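PDB 1UWW: endoglucanase from Bacillus akibai, which hydrolyses internal beta-1,4-glucosidic linkages of cellulose and related glucans, and is represented here by its family 28 carbohydrate-binding module, specific for non-crystalline cellulose. Local coordinates for residues F93-R99 with D176-F182; R83-V89 with K148-I154. All coordinates share one frame; numbering follows the deposited sequence.

Contact 1 (F93-R99 with D176-F182); sequences FYLDPVR and DFAGRVF. With CA (calcium ion), chain D.
Tyr94 and Phe182 open an antiparallel strand pair, 93-97 against 180-182, that ends in a classic beta bulge; it belongs to the six-stranded sheet of this beta-sandwich carbohydrate-binding module. Their backbones exchange two bonds, Tyr94 N to Phe182 O (2.8 Å) and Phe182 N back to Tyr94 O. Asp96 and Arg180 repeat the pattern, with Asp96 N 2.8 Å from Arg180 O in a nearly straight bond (174°), and Arg180 N returns a bond to Asp96 O. At the bulge Ala178 O accepts two hydrogen bonds, from Val98 N at 2.8 Å and Arg99 N at 3.1 Å, and Ala178 N returns a bond to Arg99 O. Just before it the backbones of Pro97 and Gly179 draw together, CA to CA 4.2 Å, in a non-hydrogen-bonded pair.

Tyr94 and Phe182 share one face of the sheet, their side chains crossing at about a right angle. On the other, Leu95 CD2 touches both Phe177 CE1 and Val181 CG1. Calcium is held by Asp96 OD1 (2.4 Å), Pro97 O (2.3 Å) and three waters; with CG anti to the backbone N (chi1 -172°), Asp96 turns its carboxylate to the metal. Arg180 NH1 is hydrogen-bonded to Ser54. Asp176 OD2 is hydrogen-bonded by Thr101, and Arg99 takes the backbone O of Asp176 rather than its carboxylate. Bent at chi3 (56°), the Arg99 chain brings its guanidinium edge-on to that carbonyl: NE lies 2.9 Å from Asp176 O, on a lone pair, and NH2 donates to a water that bridges to Phe177 O.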
ATOM      1  N   PHE A  93      -5.359  -8.123  14.773  1.00 16.25           N
ATOM      2  CA  PHE A  93      -5.528  -6.683  14.943  1.00 16.22           C
ATOM      3  C   PHE A  93      -6.968  -6.437  15.289  1.00 16.60           C
ATOM      4  O   PHE A  93      -7.859  -6.913  14.612  1.00 18.20           O
ATOM      5  CB  PHE A  93      -5.189  -5.951  13.662  1.00 16.65           C
ATOM      6  CG  PHE A  93      -5.156  -4.451  13.809  1.00 18.05           C
ATOM      7  CD1 PHE A  93      -4.430  -3.816  14.803  1.00 17.78           C
ATOM      8  CD2 PHE A  93      -5.879  -3.658  12.931  1.00 18.98           C
ATOM      9  CE1 PHE A  93      -4.433  -2.401  14.916  1.00 19.75           C
ATOM     10  CE2 PHE A  93      -5.863  -2.252  13.037  1.00 19.67           C
ATOM     11  CZ  PHE A  93      -5.161  -1.633  14.017  1.00 18.92           C
ATOM     12  N   TYR A  94      -7.211  -5.705  16.358  1.00 16.78           N
ATOM     13  CA  TYR A  94      -8.568  -5.425  16.791  1.00 17.11           C
ATOM     14  C   TYR A  94      -8.759  -3.928  16.913  1.00 18.28           C
ATOM     15  O   TYR A  94      -7.844  -3.193  17.296  1.00 18.09           O
ATOM     16  CB  TYR A  94      -8.878  -6.038  18.147  1.00 17.62           C
ATOM     17  CG  TYR A  94      -8.559  -7.511  18.296  1.00 17.15           C
ATOM     18  CD1 TYR A  94      -7.301  -7.936  18.662  1.00 18.13           C
ATOM     19  CD2 TYR A  94      -9.528  -8.462  18.106  1.00 17.61           C
ATOM     20  CE1 TYR A  94      -7.017  -9.277  18.815  1.00 18.33           C
ATOM     21  CE2 TYR A  94      -9.258  -9.814  18.259  1.00 18.63           C
ATOM     22  CZ  TYR A  94      -8.013 -10.187  18.628  1.00 16.67           C
ATOM     23  OH  TYR A  94      -7.704 -11.529  18.819  1.00 19.32           O
ATOM     24  N   LEU A  95      -9.952  -3.493  16.576  1.00 18.10           N
ATOM     25  CA  LEU A  95     -10.354  -2.110  16.769  1.00 18.77           C
ATOM     26  C   LEU A  95     -11.611  -2.067  17.613  1.00 18.44           C
ATOM     27  O   LEU A  95     -12.572  -2.786  17.359  1.00 18.35           O
ATOM     28  CB  LEU A  95     -10.594  -1.411  15.440  1.00 19.89           C
ATOM     29  CG  LEU A  95      -9.438  -1.508  14.445  1.00 22.14           C
ATOM     30  CD1 LEU A  95      -9.682  -2.638  13.492  1.00 26.62           C
ATOM     31  CD2 LEU A  95      -9.225  -0.217  13.697  1.00 25.03           C
ATOM     32  N   ASP A  96     -11.605  -1.167  18.589  1.00 18.88           N
ATOM     33  CA  ASP A  96     -12.816  -0.787  19.297  1.00 19.07           C
ATOM     34  C   ASP A  96     -12.998   0.712  19.098  1.00 18.97           C
ATOM     35  O   ASP A  96     -12.487   1.527  19.880  1.00 18.71           O
ATOM     36  CB  ASP A  96     -12.737  -1.126  20.771  1.00 20.16           C
ATOM     37  CG  ASP A  96     -14.072  -0.912  21.493  1.00 22.76           C
ATOM     38  OD1 ASP A  96     -15.003  -0.285  20.909  1.00 22.44           O
ATOM     39  OD2 ASP A  96     -14.288  -1.374  22.642  1.00 27.48           O
ATOM     40  N   PRO A  97     -13.671   1.074  18.014  1.00 19.51           N
ATOM     41  CA  PRO A  97     -13.849   2.503  17.741  1.00 19.65           C
ATOM     42  C   PRO A  97     -14.808   3.159  18.719  1.00 19.37           C
ATOM     43  O   PRO A  97     -15.736   2.534  19.229  1.00 20.12           O
ATOM     44  CB  PRO A  97     -14.451   2.541  16.335  1.00 20.87           C
ATOM     45  CG  PRO A  97     -15.069   1.214  16.150  1.00 22.54           C
ATOM     46  CD  PRO A  97     -14.314   0.228  16.995  1.00 20.30           C
ATOM     47  N   VAL A  98     -14.551   4.430  18.950  1.00 19.74           N
ATOM     48  CA  VAL A  98     -15.589   5.341  19.399  1.00 20.64           C
ATOM     49  C   VAL A  98     -16.184   6.089  18.218  1.00 21.44           C
ATOM     50  O   VAL A  98     -17.364   6.462  18.273  1.00 24.80           O
ATOM     51  CB  VAL A  98     -15.091   6.316  20.503  1.00 21.17           C
ATOM     52  CG1 VAL A  98     -16.091   7.403  20.811  0.50 23.86           C
ATOM     53  CG2 VAL A  98     -14.603   5.508  21.687  0.50 20.42           C
ATOM     54  N   ARG A  99     -15.385   6.403  17.190  1.00 19.56           N
ATOM     55  CA  ARG A  99     -15.867   6.947  15.916  1.00 19.59           C
ATOM     56  C   ARG A  99     -15.189   6.149  14.794  1.00 19.09           C
ATOM     57  O   ARG A  99     -13.959   5.968  14.793  1.00 20.02           O
ATOM     58  CB  ARG A  99     -15.502   8.435  15.765  1.00 19.46           C
ATOM     59  CG  ARG A  99     -15.885   9.029  14.423  1.00 20.58           C
ATOM     60  CD  ARG A  99     -15.737  10.526  14.362  1.00 19.14           C
ATOM     61  NE  ARG A  99     -14.367  10.918  14.697  1.00 18.89           N
ATOM     62  CZ  ARG A  99     -14.034  11.863  15.562  1.00 19.29           C
ATOM     63  NH1 ARG A  99     -14.968  12.597  16.135  1.00 19.83           N
ATOM     64  NH2 ARG A  99     -12.789  12.100  15.862  1.00 20.75           N
ATOM     65  N   ASP A 176     -12.098   8.923   9.783  1.00 18.99           N
ATOM     66  CA  ASP A 176     -12.364   9.655  11.015  1.00 19.33           C
ATOM     67  C   ASP A 176     -12.176   8.763  12.228  1.00 18.76           C
ATOM     68  O   ASP A 176     -12.732   9.019  13.311  1.00 19.57           O
ATOM     69  CB  ASP A 176     -13.749  10.297  10.959  1.00 19.75           C
ATOM     70  CG  ASP A 176     -14.868   9.313  10.867  1.00 21.03           C
ATOM     71  OD1 ASP A 176     -14.670   8.077  10.720  1.00 21.70           O
ATOM     72  OD2 ASP A 176     -16.073   9.716  10.937  1.00 23.56           O
ATOM     73  N   PHE A 177     -11.371   7.717  12.083  1.00 17.96           N
ATOM     74  CA  PHE A 177     -11.190   6.783  13.168  1.00 17.60           C
ATOM     75  C   PHE A 177     -10.701   7.449  14.458  1.00 17.09           C
ATOM     76  O   PHE A 177      -9.739   8.218  14.468  1.00 17.83           O
ATOM     77  CB  PHE A 177     -10.177   5.666  12.796  1.00 18.11           C
ATOM     78  CG  PHE A 177      -9.957   4.715  13.939  1.00 18.63           C
ATOM     79  CD1 PHE A 177     -10.846   3.695  14.196  1.00 18.43           C
ATOM     80  CD2 PHE A 177      -8.918   4.897  14.813  1.00 17.46           C
ATOM     81  CE1 PHE A 177     -10.685   2.854  15.289  1.00 20.23           C
ATOM     82  CE2 PHE A 177      -8.757   4.062  15.917  1.00 18.67           C
ATOM     83  CZ  PHE A 177      -9.624   3.050  16.144  1.00 19.30           C
ATOM     84  N   ALA A 178     -11.360   7.096  15.576  1.00 16.54           N
ATOM     85  CA  ALA A 178     -10.855   7.367  16.907  1.00 16.68           C
ATOM     86  C   ALA A 178     -11.285   6.215  17.810  1.00 17.45           C
ATOM     87  O   ALA A 178     -12.420   5.771  17.718  1.00 17.36           O
ATOM     88  CB  ALA A 178     -11.431   8.685  17.444  1.00 17.37           C
ATOM     89  N   GLY A 179     -10.382   5.738  18.643  1.00 16.42           N
ATOM     90  CA  GLY A 179     -10.682   4.625  19.534  1.00 17.00           C
ATOM     91  C   GLY A 179      -9.449   3.886  19.937  1.00 17.12           C
ATOM     92  O   GLY A 179      -8.351   4.399  19.840  1.00 18.41           O
ATOM     93  N   ARG A 180      -9.660   2.680  20.468  1.00 16.81           N
ATOM     94  CA  ARG A 180      -8.572   1.847  20.971  1.00 16.97           C
ATOM     95  C   ARG A 180      -8.319   0.719  19.983  1.00 17.35           C
ATOM     96  O   ARG A 180      -9.261   0.209  19.385  1.00 18.14           O
ATOM     97  CB  ARG A 180      -8.917   1.322  22.366  1.00 18.02           C
ATOM     98  CG  ARG A 180      -7.820   0.475  22.963  1.00 18.17           C
ATOM     99  CD  ARG A 180      -7.991   0.202  24.438  1.00 20.21           C
ATOM    100  NE  ARG A 180      -7.675   1.363  25.258  1.00 21.98           N
ATOM    101  CZ  ARG A 180      -6.456   1.795  25.527  1.00 21.83           C
ATOM    102  NH1 ARG A 180      -5.376   1.154  25.107  1.00 20.36           N
ATOM    103  NH2 ARG A 180      -6.274   2.885  26.268  1.00 25.55           N
ATOM    104  N   VAL A 181      -7.042   0.405  19.786  1.00 17.44           N
ATOM    105  CA  VAL A 181      -6.649  -0.698  18.922  1.00 18.24           C
ATOM    106  C   VAL A 181      -5.764  -1.637  19.737  1.00 17.62           C
ATOM    107  O   VAL A 181      -5.194  -1.296  20.776  1.00 16.83           O
ATOM    108  CB  VAL A 181      -5.985  -0.256  17.615  1.00 19.41           C
ATOM    109  CG1 VAL A 181      -6.896   0.680  16.819  1.00 20.25           C
ATOM    110  CG2 VAL A 181      -4.651   0.351  17.844  1.00 18.17           C
ATOM    111  N   PHE A 182      -5.673  -2.862  19.237  1.00 16.85           N
ATOM    112  CA  PHE A 182      -5.011  -3.969  19.940  1.00 16.58           C
ATOM    113  C   PHE A 182      -4.284  -4.834  18.898  1.00 15.68           C
ATOM    114  O   PHE A 182      -4.850  -5.157  17.850  1.00 16.50           O
ATOM    115  CB  PHE A 182      -6.009  -4.875  20.667  1.00 16.79           C
ATOM    116  CG  PHE A 182      -7.011  -4.161  21.567  1.00 18.10           C
ATOM    117  CD1 PHE A 182      -8.144  -3.514  21.032  1.00 18.33           C
ATOM    118  CD2 PHE A 182      -6.858  -4.207  22.933  1.00 17.78           C
ATOM    119  CE1 PHE A 182      -9.069  -2.902  21.852  1.00 19.27           C
ATOM    120  CE2 PHE A 182      -7.813  -3.596  23.780  1.00 20.22           C
ATOM    121  CZ  PHE A 182      -8.902  -2.970  23.240  1.00 18.85           C
TER
HETATM  122 CA    CA D1193     -16.927   1.129  20.670  1.00 22.04          CA
HETATM  123  O   HOH W   1     -10.376  10.970  14.858  1.00 21.25           O
HETATM  124  O   HOH W   2     -18.735   1.976  19.126  1.00 30.24           O
HETATM  125  O   HOH W   3     -17.187  -0.486  18.920  1.00 22.65           O
HETATM  126  O   HOH W   4     -18.010  -0.277  22.262  1.00 29.09           O

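Contact 2 (R83-V89 with K148-I154); sequences RGENDYV and KINVRDI
The guanidinium groups of Arg83 and Arg152 overlap obliquely at their rims, planes 40° apart, with Arg152 NH1 above one face of Arg83 and Arg83 NE above one face of Arg152. Carbonyls gather at the edges. Arg83 NH1 donates to Val151 O (2.9 Å) and Ile154 O (3.1 Å), both in its plane; Arg152 NH2 donates to Gly84 O in plane and to Asn86 O, which is tilted from it. Asp159 forms salt bridges with both arginines through OD1, which probably offsets the like charges. A further salt bridge joins Arg152 NE to Asp87 OD1 (2.9 Å), met nearly along its C-O axis with the two planes 83° apart; Asp87 OD2 turns to the backbone N of Ala191. Bends at chi2 and chi3 curl Arg152 back to these partners.

The third flat group is the Tyr88 ring. Lys148 CE sits over its centre, 3.4 Å from the centroid, a CH-pi contact, and NZ adds a cation-pi contact at 4.5 Å. CG of the extended lysine chain touches Tyr88 CD1.

Along the backbone, Val89 and Ile149 form a hydrogen-bonded antiparallel pair, while Asp87 O accepts from both Val151 N (2.8 Å) and Arg152 N. Val89 CG2 meets Val151 CG1 on the side covered by Leu109 of the other sheet. Asn150 OD1 accepts from Asp153 N, an Asx motif at the type I turn 151-154, and the other segment carries the type II' turn 83-86: two turn-bearing loops clasped where neighbouring strands of a beta-sandwich begin and end.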
ATOM      1  N   ARG A  83      13.627 -13.747   7.818  1.00 19.22           N
ATOM      2  CA  ARG A  83      12.459 -14.359   7.217  1.00 19.14           C
ATOM      3  C   ARG A  83      12.467 -15.872   7.316  1.00 19.70           C
ATOM      4  O   ARG A  83      11.432 -16.513   7.479  1.00 19.45           O
ATOM      5  CB  ARG A  83      12.341 -13.968   5.743  1.00 19.39           C
ATOM      6  CG  ARG A  83      11.130 -14.549   5.008  1.00 19.39           C
ATOM      7  CD  ARG A  83      10.978 -14.043   3.620  1.00 19.17           C
ATOM      8  NE  ARG A  83      12.142 -14.391   2.797  1.00 18.77           N
ATOM      9  CZ  ARG A  83      12.474 -13.798   1.663  1.00 19.42           C
ATOM     10  NH1 ARG A  83      11.765 -12.807   1.160  1.00 19.52           N
ATOM     11  NH2 ARG A  83      13.566 -14.192   1.010  1.00 19.59           N
ATOM     12  N   GLY A  84      13.634 -16.465   7.124  1.00 19.46           N
ATOM     13  CA  GLY A  84      13.713 -17.915   7.046  1.00 20.06           C
ATOM     14  C   GLY A  84      12.876 -18.442   5.904  1.00 20.07           C
ATOM     15  O   GLY A  84      12.732 -17.804   4.863  1.00 20.04           O
ATOM     16  N   GLU A  85      12.264 -19.598   6.116  1.00 20.56           N
ATOM     17  CA  GLU A  85      11.368 -20.185   5.131  1.00 21.82           C
ATOM     18  C   GLU A  85       9.919 -19.710   5.235  1.00 21.53           C
ATOM     19  O   GLU A  85       9.050 -20.158   4.518  1.00 22.92           O
ATOM     20  CB  GLU A  85      11.412 -21.708   5.230  1.00 23.23           C
ATOM     21  CG  GLU A  85      12.712 -22.275   4.692  1.00 27.65           C
ATOM     22  CD  GLU A  85      12.853 -23.780   4.900  1.00 34.79           C
ATOM     23  OE1 GLU A  85      12.440 -24.302   5.960  1.00 39.51           O
ATOM     24  OE2 GLU A  85      13.417 -24.437   4.004  1.00 40.29           O
ATOM     25  N   ASN A  86       9.685 -18.746   6.104  1.00 20.53           N
ATOM     26  CA  ASN A  86       8.351 -18.195   6.265  1.00 20.36           C
ATOM     27  C   ASN A  86       7.949 -17.311   5.114  1.00 19.86           C
ATOM     28  O   ASN A  86       8.779 -16.706   4.441  1.00 19.23           O
ATOM     29  CB  ASN A  86       8.308 -17.416   7.566  1.00 20.37           C
ATOM     30  CG  ASN A  86       8.485 -18.314   8.758  1.00 20.76           C
ATOM     31  OD1 ASN A  86       7.653 -19.190   8.973  1.00 24.81           O
ATOM     32  ND2 ASN A  86       9.571 -18.151   9.493  1.00 22.41           N
ATOM     33  N   ASP A  87       6.643 -17.231   4.902  1.00 19.45           N
ATOM     34  CA  ASP A  87       6.083 -16.494   3.794  1.00 19.70           C
ATOM     35  C   ASP A  87       5.304 -15.255   4.193  1.00 18.84           C
ATOM     36  O   ASP A  87       5.117 -14.384   3.358  1.00 18.71           O
ATOM     37  CB  ASP A  87       5.201 -17.407   2.936  1.00 20.60           C
ATOM     38  CG  ASP A  87       5.950 -18.606   2.441  1.00 26.09           C
ATOM     39  OD1 ASP A  87       7.121 -18.477   2.002  1.00 25.03           O
ATOM     40  OD2 ASP A  87       5.473 -19.757   2.526  1.00 31.32           O
ATOM     41  N   TYR A  88       4.882 -15.187   5.455  1.00 18.69           N
ATOM     42  CA  TYR A  88       4.016 -14.107   5.943  1.00 18.79           C
ATOM     43  C   TYR A  88       4.455 -13.636   7.292  1.00 18.09           C
ATOM     44  O   TYR A  88       5.063 -14.369   8.061  1.00 18.35           O
ATOM     45  CB  TYR A  88       2.542 -14.556   6.093  1.00 19.85           C
ATOM     46  CG  TYR A  88       1.939 -15.113   4.835  1.00 22.51           C
ATOM     47  CD1 TYR A  88       1.373 -14.273   3.874  1.00 25.05           C
ATOM     48  CD2 TYR A  88       1.979 -16.474   4.579  1.00 23.21           C
ATOM     49  CE1 TYR A  88       0.849 -14.791   2.693  1.00 26.10           C
ATOM     50  CE2 TYR A  88       1.454 -16.994   3.395  1.00 27.33           C
ATOM     51  CZ  TYR A  88       0.903 -16.149   2.472  1.00 28.99           C
ATOM     52  OH  TYR A  88       0.384 -16.682   1.309  1.00 33.34           O
ATOM     53  N   VAL A  89       4.157 -12.364   7.590  1.00 18.04           N
ATOM     54  CA  VAL A  89       4.016 -11.872   8.948  1.00 17.93           C
ATOM     55  C   VAL A  89       2.524 -11.759   9.182  1.00 17.94           C
ATOM     56  O   VAL A  89       1.774 -11.221   8.367  1.00 17.45           O
ATOM     57  CB  VAL A  89       4.720 -10.526   9.135  1.00 17.77           C
ATOM     58  CG1 VAL A  89       4.349  -9.848  10.470  1.00 19.84           C
ATOM     59  CG2 VAL A  89       6.235 -10.737   9.084  1.00 19.78           C
ATOM     60  N   LYS A 148      -2.410 -10.441   7.498  1.00 18.91           N
ATOM     61  CA  LYS A 148      -1.479 -11.412   6.917  1.00 19.73           C
ATOM     62  C   LYS A 148      -0.778 -10.705   5.768  1.00 20.28           C
ATOM     63  O   LYS A 148      -1.429 -10.317   4.818  1.00 22.27           O
ATOM     64  CB  LYS A 148      -2.244 -12.655   6.436  1.00 21.80           C
ATOM     65  CG  LYS A 148      -1.438 -13.760   5.835  1.00 25.38           C
ATOM     66  CD  LYS A 148      -2.323 -15.004   5.595  1.00 30.00           C
ATOM     67  CE  LYS A 148      -1.558 -16.246   5.159  1.00 31.99           C
ATOM     68  NZ  LYS A 148      -2.233 -17.497   5.626  1.00 36.64           N
ATOM     69  N   ILE A 149       0.522 -10.454   5.938  1.00 18.52           N
ATOM     70  CA  ILE A 149       1.294  -9.672   4.969  1.00 19.19           C
ATOM     71  C   ILE A 149       2.407 -10.557   4.405  1.00 18.77           C
ATOM     72  O   ILE A 149       3.195 -11.119   5.143  1.00 18.66           O
ATOM     73  CB  ILE A 149       1.877  -8.391   5.612  1.00 19.16           C
ATOM     74  CG1 ILE A 149       0.719  -7.475   6.104  1.00 20.78           C
ATOM     75  CG2 ILE A 149       2.751  -7.640   4.636  1.00 21.09           C
ATOM     76  CD1 ILE A 149       1.130  -6.381   7.024  1.00 23.02           C
ATOM     77  N   ASN A 150       2.440 -10.673   3.078  1.00 18.57           N
ATOM     78  CA  ASN A 150       3.368 -11.544   2.387  1.00 18.96           C
ATOM     79  C   ASN A 150       4.763 -10.928   2.370  1.00 17.67           C
ATOM     80  O   ASN A 150       4.973  -9.831   1.860  1.00 19.82           O
ATOM     81  CB  ASN A 150       2.871 -11.798   0.967  1.00 19.74           C
ATOM     82  CG  ASN A 150       3.668 -12.868   0.239  1.00 21.43           C
ATOM     83  OD1 ASN A 150       4.894 -12.853   0.234  1.00 22.71           O
ATOM     84  ND2 ASN A 150       2.956 -13.823  -0.369  1.00 25.94           N
ATOM     85  N   VAL A 151       5.706 -11.651   2.953  1.00 18.10           N
ATOM     86  CA  VAL A 151       7.121 -11.278   2.918  1.00 18.26           C
ATOM     87  C   VAL A 151       7.983 -12.157   1.994  1.00 18.84           C
ATOM     88  O   VAL A 151       9.130 -11.818   1.722  1.00 18.96           O
ATOM     89  CB  VAL A 151       7.742 -11.253   4.332  1.00 18.20           C
ATOM     90  CG1 VAL A 151       7.093 -10.151   5.185  1.00 17.89           C
ATOM     91  CG2 VAL A 151       7.614 -12.602   5.039  1.00 18.85           C
ATOM     92  N   ARG A 152       7.430 -13.273   1.549  1.00 19.20           N
ATOM     93  CA  ARG A 152       8.052 -14.102   0.514  1.00 19.81           C
ATOM     94  C   ARG A 152       8.292 -13.267  -0.739  1.00 21.15           C
ATOM     95  O   ARG A 152       9.306 -13.446  -1.428  1.00 22.00           O
ATOM     96  CB  ARG A 152       7.161 -15.307   0.237  1.00 20.18           C
ATOM     97  CG  ARG A 152       7.708 -16.291  -0.798  1.00 20.63           C
ATOM     98  CD  ARG A 152       9.121 -16.728  -0.555  1.00 21.64           C
ATOM     99  NE  ARG A 152       9.379 -17.125   0.823  1.00 20.18           N
ATOM    100  CZ  ARG A 152      10.597 -17.271   1.328  1.00 21.53           C
ATOM    101  NH1 ARG A 152      11.658 -17.083   0.554  1.00 21.33           N
ATOM    102  NH2 ARG A 152      10.803 -17.584   2.596  1.00 19.62           N
ATOM    103  N   ASP A 153       7.414 -12.304  -0.981  1.00 21.92           N
ATOM    104  CA  ASP A 153       7.475 -11.450  -2.168  1.00 23.44           C
ATOM    105  C   ASP A 153       8.475 -10.307  -2.079  1.00 23.73           C
ATOM    106  O   ASP A 153       8.614  -9.541  -3.049  1.00 26.40           O
ATOM    107  CB  ASP A 153       6.067 -10.961  -2.517  1.00 25.33           C
ATOM    108  CG  ASP A 153       5.187 -12.092  -3.071  1.00 28.38           C
ATOM    109  OD1 ASP A 153       5.747 -13.166  -3.408  1.00 36.86           O
ATOM    110  OD2 ASP A 153       3.950 -12.026  -3.181  1.00 33.21           O
ATOM    111  N   ILE A 154       9.223 -10.189  -0.986  1.00 22.01           N
ATOM    112  CA  ILE A 154      10.311  -9.211  -0.909  1.00 21.18           C
ATOM    113  C   ILE A 154      11.531  -9.818  -1.569  1.00 22.46           C
ATOM    114  O   ILE A 154      12.184 -10.680  -1.005  1.00 22.36           O
ATOM    115  CB  ILE A 154      10.603  -8.806   0.571  1.00 20.84           C
ATOM    116  CG1 ILE A 154       9.361  -8.186   1.226  1.00 21.18           C
ATOM    117  CG2 ILE A 154      11.746  -7.789   0.663  1.00 21.10           C
ATOM    118  CD1 ILE A 154       9.468  -7.973   2.717  1.00 21.57           C
TER
HETATM  119  O   HOH W   5      14.021 -13.314  -1.924  1.00 29.31           O

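Overall arrangement
Strand 88-97 runs through both contacts. After the strands from 30-32 to 73-77 the chain reaches 83-89, which enters this strand; 93-99 leaves it at the other end, and the centres of the two contacts are about 27 Å apart. The chain then builds strands 104-111 and 120-129 of the five-stranded sheet before returning along strand 142-150, where 148-154 closes the loop of contact 2. After strand 165-173, 176-182 closes contact 1 on entering strand 180-189. The segments therefore alternate, and the two loops cross without either enclosing the other. Together they set strand 88-97 between 142-150 and 180-189 in the six-stranded sheet, each fastening one neighbour at opposite ends of the shared strand.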